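Local coordinates for protein ribonucleoside-diphosphate reductase (Pseudomonas aeruginosa, PDB 5IM3) that probably reduces ribonucleoside diphosphates to deoxyribonucleotides for DNA synthesis, under allosteric control by bound nucleotides such as dATP, at residues A393-F398 with Y643-A648; L360-A363 with P368-S371; N636-N641 with N650-H655. All coordinates share one frame; numbering follows the deposited sequence.

Interaction 1. Residues A393-F398 with Y643-A648. With DTP (2'-deoxyadenosine 5'-triphosphate), chain F.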
loop_
_atom_site.group_PDB
_atom_site.type_symbol
_atom_site.label_atom_id
_atom_site.label_comp_id
_atom_site.label_asym_id
_atom_site.label_seq_id
_atom_site.Cartn_x
_atom_site.Cartn_y
_atom_site.Cartn_z
ATOM N N ALA A 393 41.484 0.219 -19.081
ATOM C CA ALA A 393 42.349 -0.286 -18.022
ATOM C C ALA A 393 43.600 0.575 -17.881
ATOM O O ALA A 393 43.979 0.951 -16.767
ATOM C CB ALA A 393 42.716 -1.744 -18.295
ATOM N N MET A 394 44.250 0.911 -19.003
ATOM C CA MET A 394 45.492 1.685 -18.938
ATOM C C MET A 394 45.247 3.090 -18.403
ATOM O O MET A 394 46.023 3.592 -17.581
ATOM C CB MET A 394 46.144 1.761 -20.320
ATOM C CG MET A 394 46.559 0.421 -20.905
ATOM S SD MET A 394 47.609 -0.537 -19.805
ATOM C CE MET A 394 46.421 -1.623 -19.068
ATOM N N LEU A 395 44.182 3.746 -18.868
ATOM C CA LEU A 395 43.889 5.103 -18.425
ATOM C C LEU A 395 43.500 5.143 -16.953
ATOM O O LEU A 395 43.713 6.159 -16.284
ATOM C CB LEU A 395 42.777 5.693 -19.292
ATOM C CG LEU A 395 43.132 5.831 -20.775
ATOM C CD1 LEU A 395 41.900 6.142 -21.611
ATOM C CD2 LEU A 395 44.182 6.910 -20.968
ATOM N N SER A 396 42.938 4.055 -16.434
ATOM C CA SER A 396 42.522 3.960 -15.043
ATOM C C SER A 396 43.629 3.468 -14.126
ATOM O O SER A 396 43.422 3.403 -12.910
ATOM C CB SER A 396 41.320 3.019 -14.921
ATOM O OG SER A 396 40.212 3.524 -15.632
ATOM N N LYS A 397 44.790 3.110 -14.676
ATOM C CA LYS A 397 45.865 2.552 -13.867
ATOM C C LYS A 397 46.280 3.485 -12.733
ATOM O O LYS A 397 46.803 3.009 -11.717
ATOM C CB LYS A 397 47.060 2.227 -14.770
ATOM C CG LYS A 397 48.207 1.501 -14.083
ATOM C CD LYS A 397 49.208 0.980 -15.098
ATOM C CE LYS A 397 50.382 0.304 -14.419
ATOM N NZ LYS A 397 51.237 -0.398 -15.407
ATOM N N PHE A 398 46.049 4.792 -12.869
ATOM C CA PHE A 398 46.380 5.764 -11.830
ATOM C C PHE A 398 45.184 6.671 -11.543
ATOM O O PHE A 398 45.275 7.900 -11.580
ATOM C CB PHE A 398 47.603 6.591 -12.223
ATOM C CG PHE A 398 48.717 5.782 -12.837
ATOM C CD1 PHE A 398 49.508 4.952 -12.057
ATOM C CD2 PHE A 398 48.977 5.861 -14.196
ATOM C CE1 PHE A 398 50.531 4.210 -12.628
ATOM C CE2 PHE A 398 49.995 5.122 -14.768
ATOM C CZ PHE A 398 50.773 4.296 -13.982
ATOM N N TYR A 643 52.054 10.833 -21.016
ATOM C CA TYR A 643 50.954 10.161 -21.694
ATOM C C TYR A 643 51.222 8.665 -21.792
ATOM O O TYR A 643 52.286 8.245 -22.260
ATOM C CB TYR A 643 50.742 10.755 -23.086
ATOM C CG TYR A 643 50.316 12.204 -23.050
ATOM C CD1 TYR A 643 48.976 12.545 -22.941
ATOM C CD2 TYR A 643 51.254 13.230 -23.121
ATOM C CE1 TYR A 643 48.575 13.860 -22.908
ATOM C CE2 TYR A 643 50.865 14.557 -23.086
ATOM C CZ TYR A 643 49.519 14.867 -22.976
ATOM O OH TYR A 643 49.108 16.183 -22.937
ATOM N N SER A 644 50.243 7.869 -21.358
ATOM C CA SER A 644 50.319 6.415 -21.411
ATOM C C SER A 644 49.835 5.863 -22.747
ATOM O O SER A 644 50.468 4.964 -23.309
ATOM C CB SER A 644 49.485 5.803 -20.279
ATOM O OG SER A 644 49.902 6.277 -19.009
ATOM N N VAL A 645 48.717 6.373 -23.256
ATOM C CA VAL A 645 48.167 5.916 -24.528
ATOM C C VAL A 645 48.417 6.989 -25.581
ATOM O O VAL A 645 48.210 8.182 -25.313
ATOM C CB VAL A 645 46.670 5.587 -24.407
ATOM C CG1 VAL A 645 46.435 4.616 -23.256
ATOM C CG2 VAL A 645 45.847 6.848 -24.214
ATOM N N PRO A 646 48.840 6.616 -26.793
ATOM C CA PRO A 646 49.281 7.639 -27.754
ATOM C C PRO A 646 48.156 8.510 -28.284
ATOM O O PRO A 646 48.402 9.672 -28.628
ATOM C CB PRO A 646 49.929 6.807 -28.870
ATOM C CG PRO A 646 49.211 5.504 -28.814
ATOM C CD PRO A 646 48.895 5.260 -27.364
ATOM N N GLN A 647 46.930 7.994 -28.362
ATOM C CA GLN A 647 45.832 8.805 -28.875
ATOM C C GLN A 647 45.377 9.869 -27.885
ATOM O O GLN A 647 44.641 10.782 -28.277
ATOM C CB GLN A 647 44.649 7.915 -29.269
ATOM C CG GLN A 647 44.286 6.854 -28.248
ATOM C CD GLN A 647 44.787 5.471 -28.631
ATOM O OE1 GLN A 647 45.965 5.281 -28.912
ATOM N NE2 GLN A 647 43.882 4.497 -28.643
ATOM N N ALA A 648 45.796 9.784 -26.620
ATOM C CA ALA A 648 45.527 10.861 -25.676
ATOM C C ALA A 648 46.527 11.995 -25.861
ATOM O O ALA A 648 46.153 13.172 -25.838
ATOM C CB ALA A 648 45.569 10.331 -24.242
HETATM P PG DTP F . 56.107 -2.763 -12.194
HETATM O O1G DTP F . 55.309 -2.651 -10.930
HETATM O O2G DTP F . 56.434 -4.212 -12.567
HETATM O O3G DTP F . 57.421 -1.971 -12.151
HETATM P PB DTP F . 54.914 -2.733 -14.861
HETATM O O1B DTP F . 54.706 -1.629 -15.827
HETATM O O2B DTP F . 55.998 -3.689 -15.342
HETATM O O3B DTP F . 55.310 -2.154 -13.432
HETATM P PA DTP F . 52.110 -3.120 -14.209
HETATM O O1A DTP F . 51.394 -2.573 -15.378
HETATM O O2A DTP F . 52.245 -2.024 -13.147
HETATM O O3A DTP F . 53.571 -3.563 -14.655
HETATM O "O5'" DTP F . 51.432 -4.377 -13.527
HETATM C "C5'" DTP F . 52.095 -5.272 -12.612
HETATM C "C4'" DTP F . 51.033 -6.061 -11.893
HETATM O "O4'" DTP F . 50.209 -5.157 -11.125
HETATM C "C3'" DTP F . 50.083 -6.852 -12.794
HETATM O "O3'" DTP F . 49.756 -8.099 -12.180
HETATM C "C2'" DTP F . 48.865 -5.943 -12.887
HETATM C "C1'" DTP F . 48.855 -5.260 -11.531
HETATM N N9 DTP F . 48.281 -3.921 -11.540
HETATM C C8 DTP F . 48.839 -2.792 -12.079
HETATM N N7 DTP F . 48.082 -1.725 -11.987
HETATM C C5 DTP F . 46.947 -2.184 -11.335
HETATM C C6 DTP F . 45.758 -1.544 -10.938
HETATM N N6 DTP F . 45.501 -0.253 -11.158
HETATM N N1 DTP F . 44.826 -2.290 -10.306
HETATM C C2 DTP F . 45.076 -3.584 -10.090
HETATM N N3 DTP F . 46.154 -4.297 -10.423
HETATM C C4 DTP F . 47.059 -3.534 -11.049
#

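Interaction 2. Residues L360-A363 with P368-S371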
loop_
_atom_site.group_PDB
_atom_site.type_symbol
_atom_site.label_atom_id
_atom_site.label_comp_id
_atom_site.label_asym_id
_atom_site.label_seq_id
_atom_site.Cartn_x
_atom_site.Cartn_y
_atom_site.Cartn_z
ATOM N N LEU A 360 48.097 18.795 -8.628
ATOM C CA LEU A 360 48.630 18.994 -7.284
ATOM C C LEU A 360 49.437 17.794 -6.815
ATOM O O LEU A 360 50.470 17.950 -6.153
ATOM C CB LEU A 360 47.486 19.271 -6.309
ATOM C CG LEU A 360 46.784 20.620 -6.460
ATOM C CD1 LEU A 360 45.654 20.708 -5.461
ATOM C CD2 LEU A 360 47.772 21.772 -6.275
ATOM N N PHE A 361 48.987 16.585 -7.153
ATOM C CA PHE A 361 49.619 15.388 -6.617
ATOM C C PHE A 361 50.895 15.018 -7.366
ATOM O O PHE A 361 51.850 14.530 -6.749
ATOM C CB PHE A 361 48.633 14.219 -6.656
ATOM C CG PHE A 361 49.071 13.036 -5.845
ATOM C CD1 PHE A 361 49.784 12.003 -6.429
ATOM C CD2 PHE A 361 48.777 12.960 -4.494
ATOM C CE1 PHE A 361 50.193 10.911 -5.683
ATOM C CE2 PHE A 361 49.186 11.872 -3.743
ATOM C CZ PHE A 361 49.894 10.847 -4.338
ATOM N N ASN A 362 50.942 15.247 -8.679
ATOM C CA ASN A 362 52.005 14.698 -9.506
ATOM C C ASN A 362 52.955 15.730 -10.091
ATOM O O ASN A 362 54.055 15.354 -10.499
ATOM C CB ASN A 362 51.406 13.881 -10.657
ATOM C CG ASN A 362 50.681 12.655 -10.164
ATOM O OD1 ASN A 362 51.135 11.981 -9.239
ATOM N ND2 ASN A 362 49.540 12.364 -10.768
ATOM N N ALA A 363 52.572 17.002 -10.153
ATOM C CA ALA A 363 53.472 18.004 -10.707
ATOM C C ALA A 363 54.776 18.008 -9.925
ATOM O O ALA A 363 54.772 17.950 -8.693
ATOM C CB ALA A 363 52.819 19.385 -10.677
ATOM N N PRO A 368 54.898 12.706 -14.696
ATOM C CA PRO A 368 53.762 13.234 -13.927
ATOM C C PRO A 368 52.440 13.043 -14.657
ATOM O O PRO A 368 52.279 13.466 -15.804
ATOM C CB PRO A 368 54.101 14.720 -13.778
ATOM C CG PRO A 368 54.930 15.033 -14.990
ATOM C CD PRO A 368 55.672 13.774 -15.354
ATOM N N GLN A 369 51.489 12.409 -13.978
ATOM C CA GLN A 369 50.112 12.329 -14.461
ATOM C C GLN A 369 49.385 13.581 -13.984
ATOM O O GLN A 369 48.819 13.621 -12.890
ATOM C CB GLN A 369 49.444 11.055 -13.960
ATOM C CG GLN A 369 48.009 10.878 -14.420
ATOM C CD GLN A 369 47.872 9.880 -15.551
ATOM O OE1 GLN A 369 48.834 9.591 -16.274
ATOM N NE2 GLN A 369 46.667 9.339 -15.707
ATOM N N LEU A 370 49.398 14.621 -14.823
ATOM C CA LEU A 370 48.791 15.902 -14.477
ATOM C C LEU A 370 47.311 15.982 -14.822
ATOM O O LEU A 370 46.604 16.828 -14.261
ATOM C CB LEU A 370 49.534 17.043 -15.182
ATOM C CG LEU A 370 51.023 17.156 -14.849
ATOM C CD1 LEU A 370 51.638 18.340 -15.571
ATOM C CD2 LEU A 370 51.243 17.272 -13.349
ATOM N N SER A 371 46.830 15.133 -15.725
ATOM C CA SER A 371 45.421 15.071 -16.079
ATOM C C SER A 371 44.965 13.624 -15.986
ATOM O O SER A 371 45.682 12.713 -16.411
ATOM C CB SER A 371 45.172 15.613 -17.489
ATOM O OG SER A 371 45.660 16.937 -17.618
#

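Interaction 3. Residues N636-N641 with N650-H655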
loop_
_atom_site.group_PDB
_atom_site.type_symbol
_atom_site.label_atom_id
_atom_site.label_comp_id
_atom_site.label_asym_id
_atom_site.label_seq_id
_atom_site.Cartn_x
_atom_site.Cartn_y
_atom_site.Cartn_z
ATOM N N ASN A 636 50.374 24.802 -19.916
ATOM C CA ASN A 636 51.599 24.082 -19.584
ATOM C C ASN A 636 51.309 22.623 -19.257
ATOM O O ASN A 636 52.093 21.732 -19.606
ATOM C CB ASN A 636 52.301 24.754 -18.404
ATOM C CG ASN A 636 52.988 26.050 -18.787
ATOM O OD1 ASN A 636 52.713 26.631 -19.837
ATOM N ND2 ASN A 636 53.895 26.505 -17.935
ATOM N N VAL A 637 50.186 22.359 -18.582
ATOM C CA VAL A 637 49.844 20.990 -18.203
ATOM C C VAL A 637 49.895 20.070 -19.416
ATOM O O VAL A 637 50.305 18.909 -19.318
ATOM C CB VAL A 637 48.461 20.957 -17.525
ATOM C CG1 VAL A 637 47.885 19.543 -17.527
ATOM C CG2 VAL A 637 48.560 21.482 -16.105
ATOM N N ILE A 638 49.482 20.580 -20.579
ATOM C CA ILE A 638 49.422 19.761 -21.787
ATOM C C ILE A 638 50.803 19.235 -22.149
ATOM O O ILE A 638 50.966 18.063 -22.508
ATOM C CB ILE A 638 48.811 20.573 -22.944
ATOM C CG1 ILE A 638 47.488 21.223 -22.497
ATOM C CG2 ILE A 638 48.665 19.695 -24.189
ATOM C CD1 ILE A 638 46.271 20.753 -23.218
ATOM N N ASP A 639 51.818 20.097 -22.074
ATOM C CA ASP A 639 53.164 19.722 -22.489
ATOM C C ASP A 639 53.871 18.856 -21.456
ATOM O O ASP A 639 54.654 17.976 -21.828
ATOM C CB ASP A 639 53.995 20.975 -22.758
ATOM C CG ASP A 639 53.388 21.862 -23.826
ATOM O OD1 ASP A 639 52.745 21.328 -24.753
ATOM O OD2 ASP A 639 53.557 23.094 -23.738
ATOM N N ILE A 640 53.618 19.092 -20.168
ATOM C CA ILE A 640 54.332 18.366 -19.124
ATOM C C ILE A 640 53.715 16.995 -18.887
ATOM O O ILE A 640 54.413 16.054 -18.489
ATOM C CB ILE A 640 54.352 19.192 -17.826
ATOM C CG1 ILE A 640 54.798 20.632 -18.109
ATOM C CG2 ILE A 640 55.258 18.544 -16.797
ATOM C CD1 ILE A 640 56.087 20.738 -18.898
ATOM N N ASN A 641 52.416 16.858 -19.125
ATOM C CA ASN A 641 51.711 15.625 -18.807
ATOM C C ASN A 641 52.368 14.428 -19.488
ATOM O O ASN A 641 52.675 14.470 -20.683
ATOM C CB ASN A 641 50.251 15.752 -19.236
ATOM C CG ASN A 641 49.381 14.649 -18.681
ATOM O OD1 ASN A 641 49.153 14.570 -17.474
ATOM N ND2 ASN A 641 48.880 13.796 -19.561
ATOM N N ASN A 650 47.945 12.523 -28.729
ATOM C CA ASN A 650 47.606 13.054 -30.045
ATOM C C ASN A 650 46.546 14.147 -29.949
ATOM O O ASN A 650 46.681 15.211 -30.560
ATOM C CB ASN A 650 47.131 11.917 -30.951
ATOM C CG ASN A 650 46.856 12.377 -32.364
ATOM O OD1 ASN A 650 47.615 13.162 -32.932
ATOM N ND2 ASN A 650 45.760 11.900 -32.937
ATOM N N SER A 651 45.477 13.904 -29.186
ATOM C CA SER A 651 44.390 14.878 -29.125
ATOM C C SER A 651 44.790 16.108 -28.319
ATOM O O SER A 651 44.401 17.232 -28.655
ATOM C CB SER A 651 43.145 14.245 -28.513
ATOM O OG SER A 651 43.308 14.076 -27.120
ATOM N N ASN A 652 45.543 15.916 -27.238
ATOM C CA ASN A 652 45.954 17.057 -26.429
ATOM C C ASN A 652 46.896 17.966 -27.208
ATOM O O ASN A 652 46.734 19.190 -27.191
ATOM C CB ASN A 652 46.613 16.577 -25.137
ATOM C CG ASN A 652 45.814 16.938 -23.899
ATOM O OD1 ASN A 652 44.637 17.298 -23.977
ATOM N ND2 ASN A 652 46.451 16.829 -22.742
ATOM N N PHE A 653 47.866 17.384 -27.921
ATOM C CA PHE A 653 48.809 18.186 -28.698
ATOM C C PHE A 653 48.140 18.839 -29.900
ATOM O O PHE A 653 48.511 19.955 -30.279
ATOM C CB PHE A 653 49.982 17.323 -29.172
ATOM C CG PHE A 653 50.985 16.985 -28.095
ATOM C CD1 PHE A 653 50.741 17.283 -26.763
ATOM C CD2 PHE A 653 52.189 16.377 -28.428
ATOM C CE1 PHE A 653 51.672 16.973 -25.786
ATOM C CE2 PHE A 653 53.121 16.065 -27.455
ATOM C CZ PHE A 653 52.863 16.362 -26.133
ATOM N N LYS A 654 47.161 18.166 -30.511
ATOM C CA LYS A 654 46.520 18.702 -31.709
ATOM C C LYS A 654 45.636 19.897 -31.375
ATOM O O LYS A 654 45.679 20.924 -32.061
ATOM C CB LYS A 654 45.693 17.611 -32.393
ATOM C CG LYS A 654 46.317 17.000 -33.638
ATOM C CD LYS A 654 45.552 15.748 -34.055
ATOM C CE LYS A 654 45.933 15.279 -35.445
ATOM N NZ LYS A 654 45.323 16.123 -36.513
ATOM N N HIS A 655 44.827 19.778 -30.319
ATOM C CA HIS A 655 43.751 20.723 -30.047
ATOM C C HIS A 655 43.953 21.548 -28.787
ATOM O O HIS A 655 43.338 22.612 -28.664
ATOM C CB HIS A 655 42.415 19.973 -29.931
ATOM C CG HIS A 655 42.201 18.956 -31.006
ATOM N ND1 HIS A 655 42.214 19.277 -32.346
ATOM C CD2 HIS A 655 41.973 17.622 -30.942
ATOM C CE1 HIS A 655 42.003 18.186 -33.061
ATOM N NE2 HIS A 655 41.853 17.168 -32.232
#

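Interaction 1. Residues A393-F398 with Y643-A648
Next to a dATP site at the subunit interface, M394 and L395 at the end of helix 382-395 pack on V645. The site is consistent with the specificity site of class I ribonucleotide reductases. V645 occupies the N-cap position of helix 646-655, and its two methyls do most of the touching. L395 meets it with one branch: CD2 lies 3.6 Å from V645 CG2 and 3.9 Å from V645 CG1. The two side chains cross at about a right angle. M394 contributes the root of its side chain, CB at 4.1 Å from V645 CG1. From there the methionine bends at chi2 and chi3 and heads away from V645. S644 approaches the F398 ring at its edge, OG near the ring plane and 4.4 Å from CE2. No hydrogen bond joins the segments; the contact is mainly apolar packing.

K397 faces the nucleotide instead. CG is anti to the backbone N (chi1 -174°) and the chain runs extended, which carries it to the alpha phosphate. The modelled distance there is too short to be trusted in detail. K397 CG also lies over one face of the F398 ring, offset toward the rim. The second subunit packs L382 on M394 and G418 on F398. Within the chain, I599 touches both L395 and V645, L395 also rests on L402 of strand 401-405, and A393 leans on helix 427-440.

Interaction 2. Residues L360-A363 with P368-S371
N362, the last residue of helix 357-362, turns its side chain onto the backbone of Q369. Its CG is anti to the carbonyl carbon and beside its own backbone N (chi1 -66°), which sets the amide against the second segment. ND2 donates to Q369 O at 2.6 Å, and the N-H points almost straight at the oxygen, at 168°. The acceptor lies nearly in the amide plane of N362, whereas the donor is tilted 25° from the carbonyl plane of Q369. This is the one hydrogen bond between the segments. The stem of N362 packs as well, with CB 3.6 Å from Q369 N. Its backbone O sits 3.3 Å from P368 CB and also takes a hydrogen bond from T365 OG1 within the connecting loop.

The segments flank a four-residue link. It leads from the helix, in the all-alpha domain, toward strand 373-377 of the ten-stranded alpha-beta barrel. That strand carries C373, which forms a disulfide with C602.

A363 is the first residue to leave helical geometry. One methyl of L370 covers it: CD2 is 3.5 Å from A363 N and 3.8 Å from A363 CB. L370 also touches V637 and I640 of helix 620-640. On the side of helix 319-330, A363 packs on V326, and its O is hydrogen-bonded to R325 NH1.

Interaction 3. Residues N636-N641 with N650-H655
I638 packs on N652 and F653 in a buried contact between two consecutive helices, 620-640 and 646-655, on the outside of the barrel strand 600-608. The I638 side chain crosses that of N652 at a slant, with its methyls against it. CG2 is 3.6 Å from N652 O, and CD1 is 3.9 Å from N652 CG, so the aliphatic branch covers part of the asparagine amide.

The two helices follow one another in the barrel domain, joined by the short loop 641-645. That loop supplies Y643, whose hydroxyl is hydrogen-bonded to both N652 ND2 and I638 O, so a single tyrosine satisfies one polar atom from each helix.

F653 comes in from the other helix with its ring edge. Its CG is anti to the carbonyl carbon and beside the backbone N (chi1 -75°), which brings that edge to I638 O. CE1 lies 3.5 Å from I638 O, and that oxygen is in the ring plane. The neighbouring CD1 touches I638 CG2 at 4.1 Å. I638 also touches N603 and N652 touches V601, both in strand 600-608.

How the interactions relate
From the N terminus, interaction 2 comes first and closes a four-residue loop between helix 357-362 and strand 373-377. It is complete before the others begin. Interaction 1 opens at 393-398 and spans more than 240 residues to reach 643-648. Interaction 3 opens at 636-641, before interaction 1 closes, and ends at 650-655, so the two cross. They share helix 646-655, and Y643 bridges them. Interactions 2 and 3 meet where N641 OD1 takes hydrogen bonds from L370 N and S371 N. Interactions 1 and 2 touch lightly through F398 and Q369. Together they link helix 357-362 of the all-alpha domain with barrel helices 620-640 and 646-655 and with helix 382-395 beside the dATP site.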